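Local coordinates for 3-deoxy-D-manno-octulosonate 8-phosphate phosphatase KdsC (Haemophilus influenzae Rd, PDB 1K1E), which catalyses the hydrolysis of 3-deoxy-D-manno-octulosonate 8-phosphate to 3-deoxy-D-manno-octulosonate and phosphate, a step in lipopolysaccharide biosynthesis, at residues I8-D14 and Q101-D107; V56-D61 and F78-K84. All coordinates share one frame. Residue numbers count along the deposited sequence, not the author numbering.

In the fold
Both interactions belong to one parallel sheet, whose strands run 76-79, 53-58, 10-14, 102-106 and onward. Interaction 1 pairs strands 10-14 and 102-106 near the centre of the chain; interaction 2 pairs 53-58 with 76-79, the outermost strand on that side within this chain. Along the sequence interaction 2 is nested inside the loop that interaction 1 closes. Their centres lie about 14 Å apart, yet they touch: strands 10-14 and 53-58 are neighbours, with T13 O and L57 N 2.9 Å apart in a probable hydrogen bond, and K84 NZ forms a salt bridge of 2.8 Å to D14 OD1. The C-terminal strand ends and the loops after them bring metal-binding aspartates and sulfate-binding groups into one active site.

Interaction 1 (I8-D14 and Q101-D107); sequences IKFVITD and QTAYIGD. With CO (cobalt (II) ion), chain M.
Strands 10-14 and 102-106 run parallel, their axes 4.7 Å apart and 20° from alignment, pairing F10-T102, V11-A103, I12-Y104 and T13-I105. Q101 O receives K9 N (2.8 Å) and F10 N (3.3 Å); the bonds then alternate, A103 N to F10 O and I12 N to A103 O (both 2.9 Å), I105 N to I12 O and D14 N to I105 O (both 3.2 Å).

F10 (chi1 t, chi2 36°), Y104 (t, 86°), I12 (m, t) and T102 (m) share one face, where F10, I12 and T102 pack against helix 84-95. F10 turns its ring edge to T102, CD2 to OG1 3.7 Å, and that OG1 hydrogen-bonds to T98 O; I12 CG2 meets Y104 CE1 at 3.6 Å. V11 and T13 (both t), A103 and I105 (t, t) occupy the opposite face, where V11, T13 and I105 touch helix 147-158. Small A103 leaves room for I8 (m, t), whose CD1 lies 3.6 Å from A103 CB, while T13 OG1 bonds to D14 O (2.8 Å). G106 is suitably glycine: a CB would come 2.9 Å from Y104 CE2.

At the C-terminal end the side chains of D14 (t, 41°) and D107 (p, 130°) converge. D14 OD2 lies 2.8 Å from D107 OD2 because both bind cobalt, each at 2.0 Å. Three waters and the backbone O of D16 complete the shell; D14 OD1 forms a salt bridge with K84, D107 with R39 of the second subunit. Carboxylates at adjacent C-terminal strand ends, the first opening DxDxV, are characteristic of the haloacid dehalogenase (HAD) fold.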
loop_
_atom_site.group_PDB
_atom_site.type_symbol
_atom_site.label_atom_id
_atom_site.label_comp_id
_atom_site.label_asym_id
_atom_site.label_seq_id
_atom_site.Cartn_x
_atom_site.Cartn_y
_atom_site.Cartn_z
ATOM N N ILE A 8 -18.681 -27.469 -1.505
ATOM C CA ILE A 8 -17.236 -27.306 -1.590
ATOM C C ILE A 8 -16.518 -27.978 -0.448
ATOM O O ILE A 8 -16.869 -27.761 0.717
ATOM C CB ILE A 8 -16.842 -25.787 -1.630
ATOM C CG1 ILE A 8 -17.469 -25.186 -2.921
ATOM C CG2 ILE A 8 -15.303 -25.632 -1.602
ATOM C CD1 ILE A 8 -17.295 -23.687 -3.123
ATOM N N LYS A 9 -15.525 -28.790 -0.806
ATOM C CA LYS A 9 -14.687 -29.511 0.127
ATOM C C LYS A 9 -13.227 -29.115 -0.005
ATOM O O LYS A 9 -12.422 -29.477 0.851
ATOM C CB LYS A 9 -14.793 -31.043 -0.082
ATOM C CG LYS A 9 -16.195 -31.565 0.218
ATOM C CD LYS A 9 -16.663 -31.231 1.631
ATOM C CE LYS A 9 -15.755 -31.833 2.710
ATOM N NZ LYS A 9 -16.396 -31.625 3.976
ATOM N N PHE A 10 -12.897 -28.349 -1.037
ATOM C CA PHE A 10 -11.522 -27.965 -1.326
ATOM C C PHE A 10 -11.500 -26.601 -1.996
ATOM O O PHE A 10 -12.269 -26.317 -2.891
ATOM C CB PHE A 10 -10.950 -29.025 -2.261
ATOM C CG PHE A 10 -9.462 -28.958 -2.505
ATOM C CD1 PHE A 10 -8.543 -28.588 -1.506
ATOM C CD2 PHE A 10 -8.974 -29.360 -3.770
ATOM C CE1 PHE A 10 -7.137 -28.607 -1.766
ATOM C CE2 PHE A 10 -7.594 -29.386 -4.045
ATOM C CZ PHE A 10 -6.679 -29.011 -3.066
ATOM N N VAL A 11 -10.574 -25.789 -1.560
ATOM C CA VAL A 11 -10.390 -24.444 -2.119
ATOM C C VAL A 11 -8.944 -24.372 -2.532
ATOM O O VAL A 11 -8.039 -24.656 -1.732
ATOM C CB VAL A 11 -10.634 -23.402 -1.071
ATOM C CG1 VAL A 11 -10.161 -21.986 -1.583
ATOM C CG2 VAL A 11 -12.087 -23.394 -0.738
ATOM N N ILE A 12 -8.714 -24.083 -3.805
ATOM C CA ILE A 12 -7.346 -23.889 -4.331
ATOM C C ILE A 12 -7.220 -22.367 -4.595
ATOM O O ILE A 12 -8.093 -21.754 -5.293
ATOM C CB ILE A 12 -7.173 -24.604 -5.694
ATOM C CG1 ILE A 12 -7.258 -26.113 -5.518
ATOM C CG2 ILE A 12 -5.804 -24.245 -6.325
ATOM C CD1 ILE A 12 -7.406 -26.778 -6.871
ATOM N N THR A 13 -6.138 -21.778 -4.111
ATOM C CA THR A 13 -5.949 -20.368 -4.309
ATOM C C THR A 13 -4.631 -20.003 -5.007
ATOM O O THR A 13 -3.541 -20.523 -4.702
ATOM C CB THR A 13 -6.044 -19.582 -2.947
ATOM O OG1 THR A 13 -5.910 -18.181 -3.218
ATOM C CG2 THR A 13 -4.925 -19.914 -2.035
ATOM N N ASP A 14 -4.761 -19.135 -6.005
ATOM C CA ASP A 14 -3.605 -18.570 -6.672
ATOM C C ASP A 14 -2.958 -17.694 -5.584
ATOM O O ASP A 14 -3.554 -17.383 -4.544
ATOM C CB ASP A 14 -4.059 -17.657 -7.844
ATOM C CG ASP A 14 -2.949 -16.786 -8.361
ATOM O OD1 ASP A 14 -1.811 -17.275 -8.474
ATOM O OD2 ASP A 14 -3.226 -15.622 -8.676
ATOM N N GLN A 101 -16.369 -30.479 -6.451
ATOM C CA GLN A 101 -16.331 -30.079 -5.039
ATOM C C GLN A 101 -15.180 -29.092 -4.742
ATOM O O GLN A 101 -14.882 -28.806 -3.578
ATOM C CB GLN A 101 -16.132 -31.323 -4.155
ATOM C CG GLN A 101 -16.957 -32.594 -4.530
ATOM C CD GLN A 101 -16.540 -33.922 -3.769
ATOM O OE1 GLN A 101 -15.340 -34.255 -3.603
ATOM N NE2 GLN A 101 -17.552 -34.691 -3.348
ATOM N N THR A 102 -14.520 -28.613 -5.782
ATOM C CA THR A 102 -13.387 -27.692 -5.598
ATOM C C THR A 102 -13.711 -26.293 -6.089
ATOM O O THR A 102 -14.433 -26.142 -7.080
ATOM C CB THR A 102 -12.233 -28.183 -6.415
ATOM O OG1 THR A 102 -11.932 -29.534 -6.040
ATOM C CG2 THR A 102 -10.998 -27.317 -6.206
ATOM N N ALA A 103 -13.181 -25.275 -5.413
ATOM C CA ALA A 103 -13.399 -23.886 -5.849
ATOM C C ALA A 103 -12.021 -23.284 -6.029
ATOM O O ALA A 103 -11.116 -23.664 -5.326
ATOM C CB ALA A 103 -14.155 -23.082 -4.804
ATOM N N TYR A 104 -11.884 -22.325 -6.954
ATOM C CA TYR A 104 -10.596 -21.709 -7.255
ATOM C C TYR A 104 -10.764 -20.200 -7.171
ATOM O O TYR A 104 -11.826 -19.693 -7.483
ATOM C CB TYR A 104 -10.186 -21.982 -8.699
ATOM C CG TYR A 104 -8.780 -21.586 -9.043
ATOM C CD1 TYR A 104 -7.685 -22.448 -8.821
ATOM C CD2 TYR A 104 -8.493 -20.294 -9.544
ATOM C CE1 TYR A 104 -6.356 -22.043 -9.080
ATOM C CE2 TYR A 104 -7.222 -19.922 -9.805
ATOM C CZ TYR A 104 -6.153 -20.758 -9.578
ATOM O OH TYR A 104 -4.881 -20.325 -9.858
ATOM N N ILE A 105 -9.707 -19.496 -6.803
ATOM C CA ILE A 105 -9.804 -18.040 -6.763
ATOM C C ILE A 105 -8.563 -17.504 -7.456
ATOM O O ILE A 105 -7.445 -17.856 -7.079
ATOM C CB ILE A 105 -9.958 -17.477 -5.281
ATOM C CG1 ILE A 105 -9.950 -15.913 -5.333
ATOM C CG2 ILE A 105 -8.968 -18.170 -4.281
ATOM C CD1 ILE A 105 -10.331 -15.297 -3.922
ATOM N N GLY A 106 -8.749 -16.640 -8.459
ATOM C CA GLY A 106 -7.591 -16.179 -9.214
ATOM C C GLY A 106 -7.798 -14.747 -9.617
ATOM O O GLY A 106 -8.836 -14.137 -9.282
ATOM N N ASP A 107 -6.788 -14.208 -10.275
ATOM C CA ASP A 107 -6.867 -12.782 -10.697
ATOM C C ASP A 107 -6.432 -12.505 -12.134
ATOM O O ASP A 107 -6.578 -11.371 -12.581
ATOM C CB ASP A 107 -5.968 -11.902 -9.844
ATOM C CG ASP A 107 -4.478 -12.167 -10.084
ATOM O OD1 ASP A 107 -3.682 -11.233 -10.319
ATOM O OD2 ASP A 107 -4.073 -13.333 -10.040
HETATM CO CO CO M . -2.250 -14.194 -9.774
HETATM O O HOH W 1 -0.411 -15.283 -9.334
HETATM O O HOH W 2 -1.337 -12.531 -10.656
HETATM O O HOH W 3 -2.457 -15.356 -11.547
#

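Interaction 2 (V56-D61 and F78-K84); sequences VLSGRD and FLGKLEK. With SO4 (sulfate ion), chain O.
K84 NZ donates to sulfate O1 at 2.7 Å and G59 N to sulfate O4 at 2.8 Å, at the C-terminal end of strands 53-58 and 76-79, which with helix 63-72 form a beta-alpha-beta unit of this HAD fold. K84, nearly extended (m, t, t, t), also forms salt bridges with D14 and D111; its long cationic chain suits a phosphatase pocket, and by similarity it binds substrate, as does R60, which pairs with E31.

The backbones run parallel, L57 opposite F78 (CA-CA 5.0 Å): F78 N bonds to V56 O and S58 N to F78 O, both 3.0 Å. Beyond this, S58 O takes only weak bonds from G80 N (2.9 Å) and K81 N (3.4 Å). S58 (chi1 t) makes an ST turn, its OG accepting R60 N at 3.1 Å. G80 has left-handed backbone angles (86/-5) that call for glycine. At G59 a CB would clash with L82 CD2, and would take the place of O3 of the sulfate, probably a crystallisation component.

L57 CD1 lies 3.8 Å from K84 CB, and L79 (m, t), beside helix 63-72, sets CD2 3.9 Å from V56 CG1. D61 OD2 forms a salt bridge with R66, and a water bridges D61 OD1 (3.1 Å) and L79 O (2.6 Å).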
loop_
_atom_site.group_PDB
_atom_site.type_symbol
_atom_site.label_atom_id
_atom_site.label_comp_id
_atom_site.label_asym_id
_atom_site.label_seq_id
_atom_site.Cartn_x
_atom_site.Cartn_y
_atom_site.Cartn_z
ATOM N N VAL A 56 -2.526 -24.141 -2.276
ATOM C CA VAL A 56 -1.943 -22.956 -2.904
ATOM C C VAL A 56 -1.348 -23.399 -4.237
ATOM O O VAL A 56 -0.691 -24.430 -4.318
ATOM C CB VAL A 56 -0.835 -22.392 -1.978
ATOM C CG1 VAL A 56 0.026 -21.324 -2.719
ATOM C CG2 VAL A 56 -1.491 -21.869 -0.695
ATOM N N LEU A 57 -1.547 -22.587 -5.277
ATOM C CA LEU A 57 -1.054 -22.898 -6.606
ATOM C C LEU A 57 -0.353 -21.612 -7.049
ATOM O O LEU A 57 -0.964 -20.571 -7.039
ATOM C CB LEU A 57 -2.247 -23.189 -7.507
ATOM C CG LEU A 57 -2.175 -24.250 -8.604
ATOM C CD1 LEU A 57 -3.190 -23.876 -9.632
ATOM C CD2 LEU A 57 -0.803 -24.353 -9.266
ATOM N N SER A 58 0.920 -21.668 -7.386
ATOM C CA SER A 58 1.591 -20.451 -7.832
ATOM C C SER A 58 2.589 -20.842 -8.905
ATOM O O SER A 58 3.186 -21.921 -8.822
ATOM C CB SER A 58 2.358 -19.797 -6.668
ATOM O OG SER A 58 3.081 -18.687 -7.140
ATOM N N GLY A 59 2.752 -19.986 -9.913
ATOM C CA GLY A 59 3.730 -20.249 -10.950
ATOM C C GLY A 59 5.147 -19.936 -10.458
ATOM O O GLY A 59 6.139 -20.117 -11.183
ATOM N N ARG A 60 5.264 -19.507 -9.206
ATOM C CA ARG A 60 6.550 -19.132 -8.635
ATOM C C ARG A 60 6.745 -19.935 -7.355
ATOM O O ARG A 60 5.787 -20.347 -6.725
ATOM C CB ARG A 60 6.559 -17.599 -8.323
ATOM C CG ARG A 60 6.581 -16.674 -9.579
ATOM C CD ARG A 60 6.407 -15.151 -9.267
ATOM N NE ARG A 60 7.631 -14.557 -8.710
ATOM C CZ ARG A 60 8.592 -13.970 -9.439
ATOM N NH1 ARG A 60 8.448 -13.892 -10.775
ATOM N NH2 ARG A 60 9.705 -13.482 -8.853
ATOM N N ASP A 61 7.989 -20.199 -7.003
ATOM C CA ASP A 61 8.302 -20.928 -5.769
ATOM C C ASP A 61 9.312 -20.078 -5.003
ATOM O O ASP A 61 10.236 -19.570 -5.593
ATOM C CB ASP A 61 8.961 -22.269 -6.132
ATOM C CG ASP A 61 9.042 -23.247 -4.943
ATOM O OD1 ASP A 61 9.406 -24.439 -5.156
ATOM O OD2 ASP A 61 8.734 -22.860 -3.796
ATOM N N PHE A 78 1.259 -26.539 -5.018
ATOM C CA PHE A 78 1.958 -26.824 -6.257
ATOM C C PHE A 78 2.526 -25.444 -6.618
ATOM O O PHE A 78 1.815 -24.472 -7.017
ATOM C CB PHE A 78 0.956 -27.316 -7.289
ATOM C CG PHE A 78 1.528 -28.268 -8.268
ATOM C CD1 PHE A 78 0.829 -29.408 -8.615
ATOM C CD2 PHE A 78 2.766 -28.025 -8.848
ATOM C CE1 PHE A 78 1.364 -30.331 -9.560
ATOM C CE2 PHE A 78 3.323 -28.953 -9.799
ATOM C CZ PHE A 78 2.605 -30.099 -10.142
ATOM N N LEU A 79 3.836 -25.368 -6.487
ATOM C CA LEU A 79 4.599 -24.124 -6.688
ATOM C C LEU A 79 5.564 -24.271 -7.848
ATOM O O LEU A 79 6.075 -25.373 -8.121
ATOM C CB LEU A 79 5.357 -23.761 -5.390
ATOM C CG LEU A 79 4.513 -23.767 -4.080
ATOM C CD1 LEU A 79 5.350 -23.348 -2.875
ATOM C CD2 LEU A 79 3.328 -22.781 -4.202
ATOM N N GLY A 80 5.754 -23.168 -8.561
ATOM C CA GLY A 80 6.652 -23.152 -9.699
ATOM C C GLY A 80 6.031 -23.593 -11.004
ATOM O O GLY A 80 6.686 -23.528 -12.046
ATOM N N LYS A 81 4.779 -24.038 -10.962
ATOM C CA LYS A 81 4.095 -24.517 -12.182
ATOM C C LYS A 81 3.278 -23.448 -12.853
ATOM O O LYS A 81 2.376 -22.869 -12.247
ATOM C CB LYS A 81 3.182 -25.713 -11.882
ATOM C CG LYS A 81 2.911 -26.473 -13.158
ATOM C CD LYS A 81 2.356 -27.830 -12.929
ATOM C CE LYS A 81 2.554 -28.610 -14.214
ATOM N NZ LYS A 81 2.239 -30.054 -14.070
ATOM N N LEU A 82 3.556 -23.207 -14.123
ATOM C CA LEU A 82 2.822 -22.158 -14.825
ATOM C C LEU A 82 1.598 -22.651 -15.554
ATOM O O LEU A 82 0.747 -21.859 -15.966
ATOM C CB LEU A 82 3.741 -21.416 -15.802
ATOM C CG LEU A 82 4.485 -20.239 -15.172
ATOM C CD1 LEU A 82 5.317 -19.480 -16.222
ATOM C CD2 LEU A 82 3.443 -19.303 -14.565
ATOM N N GLU A 83 1.493 -23.955 -15.690
ATOM C CA GLU A 83 0.360 -24.556 -16.381
ATOM C C GLU A 83 -0.556 -25.056 -15.289
ATOM O O GLU A 83 -0.459 -26.207 -14.810
ATOM C CB GLU A 83 0.846 -25.691 -17.276
ATOM C CG GLU A 83 -0.242 -26.347 -18.062
ATOM C CD GLU A 83 -1.007 -27.373 -17.258
ATOM O OE1 GLU A 83 -0.375 -28.371 -16.845
ATOM O OE2 GLU A 83 -2.237 -27.187 -17.038
ATOM N N LYS A 84 -1.500 -24.188 -14.941
ATOM C CA LYS A 84 -2.388 -24.466 -13.835
ATOM C C LYS A 84 -3.507 -25.472 -13.988
ATOM O O LYS A 84 -3.929 -26.035 -12.988
ATOM C CB LYS A 84 -2.952 -23.132 -13.301
ATOM C CG LYS A 84 -1.822 -22.248 -12.780
ATOM C CD LYS A 84 -2.363 -20.981 -12.093
ATOM C CE LYS A 84 -1.183 -20.083 -11.601
ATOM N NZ LYS A 84 -1.765 -19.053 -10.681
HETATM S S SO4 O . 1.043 -17.165 -11.539
HETATM O O1 SO4 O . -0.318 -17.300 -12.065
HETATM O O2 SO4 O . 1.338 -15.704 -11.466
HETATM O O3 SO4 O . 2.010 -17.804 -12.417
HETATM O O4 SO4 O . 1.011 -17.834 -10.214
HETATM O O HOH W 4 7.815 -26.620 -6.663
#